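Local coordinates for ATP-dependent Clp protease adapter protein ClpS 2 (Agrobacterium tumefaciens, PDB 4YJM) that probably modulates the substrate specificity of the ClpAP protease, acting as an N-end rule adaptor that binds the N-terminal domain of the chaperone ClpA, at residues M49-D52 against T53-V57. Residues are numbered along the deposited sequence; the frame is centred on the assembly and turned at random.
Sequences MSED and TGRRV
The Met49 side chain, from just before helix 51-64, crosses that of Thr53 at about a right angle, passes Gly54 and ends against Val57. From CB the chain runs out with CG opposite the backbone N (chi1 -177°), which puts Met49 CG against the threonine methyl, 3.6 Å from Thr53 CG2. The sulfur comes next: Met49 SD sits 3.7 Å from Val57 CG2 and also passes Gly54 CA. A bend at the last torsion then brings CE back beside the methyls of Thr53 and Val57, only loosely touching either. Met49 and Val57 also meet strand 66-73, at Val69 and Ala67, so this apolar row faces the sheet.

Ser50 is the N-cap. Its OG shares a hydrogen bond with Thr53 OG1 (3.0 Å), a hydroxyl pair spanning the opening turn, while the carbonyl O of Ser50 takes a nearly straight bond from Gly54 N at 2.9 Å. Arg55 N and Arg56 N continue the helical pattern, binding Glu51 O and Asp52 O.

On another flank, Glu51 and Arg55 lie side by side and point the same way. Glu51 CG passes Arg55 NE, and Glu51 OE2 ends 2.9 Å from Arg55 NH2. Carboxylate and guanidinium planes are 26° apart, and OE2 stands over a guanidinium face, so this salt bridge works through charge, without an N-H aimed at the oxygen. Asp52 OD1 is 4.7 Å from Arg55 NH1, not in contact, though it may add a little to the negative field near the arginine.

Acidic Glu51 and Asp52 at the helix's N-terminal end probably interact favourably with its dipole, and Glu51 would partly offset the charge of Arg55. The chemistry is thus divided: the N-cap serine, its hydroxyl pair and the ion pair occupy the helix start, while Met49 and Val57 pack it against strand 66-73.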
loop_
_atom_site.group_PDB
_atom_site.type_symbol
_atom_site.label_atom_id
_atom_site.label_comp_id
_atom_site.label_asym_id
_atom_site.label_seq_id
_atom_site.Cartn_x
_atom_site.Cartn_y
_atom_site.Cartn_z
ATOM N N MET A 49 9.219 3.397 -2.957
ATOM C CA MET A 49 8.557 4.675 -3.230
ATOM C C MET A 49 9.226 5.827 -2.459
ATOM O O MET A 49 9.553 5.697 -1.276
ATOM C CB MET A 49 7.058 4.537 -2.893
ATOM C CG MET A 49 6.252 5.747 -3.187
ATOM S SD MET A 49 4.535 5.381 -2.895
ATOM C CE MET A 49 4.140 4.490 -4.426
ATOM N N SER A 50 9.480 6.953 -3.123
ATOM C CA SER A 50 10.210 8.026 -2.453
ATOM C C SER A 50 9.339 8.709 -1.406
ATOM O O SER A 50 8.105 8.548 -1.394
ATOM C CB SER A 50 10.699 9.073 -3.456
ATOM O OG SER A 50 9.582 9.752 -3.999
ATOM N N GLU A 51 9.980 9.494 -0.552
ATOM C CA GLU A 51 9.261 10.238 0.470
ATOM C C GLU A 51 8.142 11.118 -0.115
ATOM O O GLU A 51 6.988 10.982 0.280
ATOM C CB GLU A 51 10.238 11.084 1.269
ATOM C CG GLU A 51 9.611 11.730 2.473
ATOM C CD GLU A 51 10.633 12.117 3.504
ATOM O OE1 GLU A 51 11.315 11.205 4.013
ATOM O OE2 GLU A 51 10.758 13.324 3.794
ATOM N N ASP A 52 8.467 11.988 -1.069
ATOM C CA ASP A 52 7.476 12.893 -1.658
ATOM C C ASP A 52 6.295 12.144 -2.268
ATOM O O ASP A 52 5.130 12.497 -2.045
ATOM C CB ASP A 52 8.120 13.785 -2.728
ATOM C CG ASP A 52 9.051 14.822 -2.138
ATOM O OD1 ASP A 52 8.986 15.066 -0.914
ATOM O OD2 ASP A 52 9.848 15.405 -2.901
ATOM N N THR A 53 6.588 11.121 -3.061
ATOM C CA THR A 53 5.540 10.299 -3.653
ATOM C C THR A 53 4.649 9.623 -2.592
ATOM O O THR A 53 3.410 9.658 -2.688
ATOM C CB THR A 53 6.135 9.201 -4.561
ATOM O OG1 THR A 53 6.972 9.814 -5.557
ATOM C CG2 THR A 53 5.027 8.435 -5.254
ATOM N N GLY A 54 5.286 8.996 -1.616
ATOM C CA GLY A 54 4.589 8.414 -0.473
ATOM C C GLY A 54 3.630 9.384 0.211
ATOM O O GLY A 54 2.495 9.021 0.533
ATOM N N ARG A 55 4.072 10.624 0.432
ATOM C CA ARG A 55 3.237 11.594 1.120
ATOM C C ARG A 55 2.021 11.965 0.275
ATOM O O ARG A 55 0.952 12.253 0.810
ATOM C CB ARG A 55 4.047 12.856 1.473
ATOM C CG ARG A 55 5.045 12.703 2.635
ATOM C CD ARG A 55 5.812 14.008 2.832
ATOM N NE ARG A 55 6.845 13.934 3.860
ATOM C CZ ARG A 55 7.673 14.933 4.151
ATOM N NH1 ARG A 55 7.594 16.080 3.492
ATOM N NH2 ARG A 55 8.585 14.787 5.102
ATOM N N ARG A 56 2.172 11.963 -1.046
ATOM C CA ARG A 56 1.035 12.238 -1.915
ATOM C C ARG A 56 0.062 11.032 -1.868
ATOM O O ARG A 56 -1.164 11.178 -1.984
ATOM C CB ARG A 56 1.519 12.544 -3.336
ATOM C CG ARG A 56 2.348 13.831 -3.418
ATOM C CD ARG A 56 2.951 14.069 -4.795
ATOM N NE ARG A 56 1.930 14.291 -5.812
ATOM C CZ ARG A 56 2.178 14.397 -7.114
ATOM N NH1 ARG A 56 3.417 14.297 -7.569
ATOM N NH2 ARG A 56 1.181 14.598 -7.963
ATOM N N VAL A 57 0.611 9.842 -1.686
ATOM C CA VAL A 57 -0.230 8.642 -1.635
ATOM C C VAL A 57 -1.112 8.695 -0.358
ATOM O O VAL A 57 -2.332 8.509 -0.406
ATOM C CB VAL A 57 0.621 7.352 -1.696
ATOM C CG1 VAL A 57 -0.241 6.112 -1.418
ATOM C CG2 VAL A 57 1.273 7.203 -3.084
#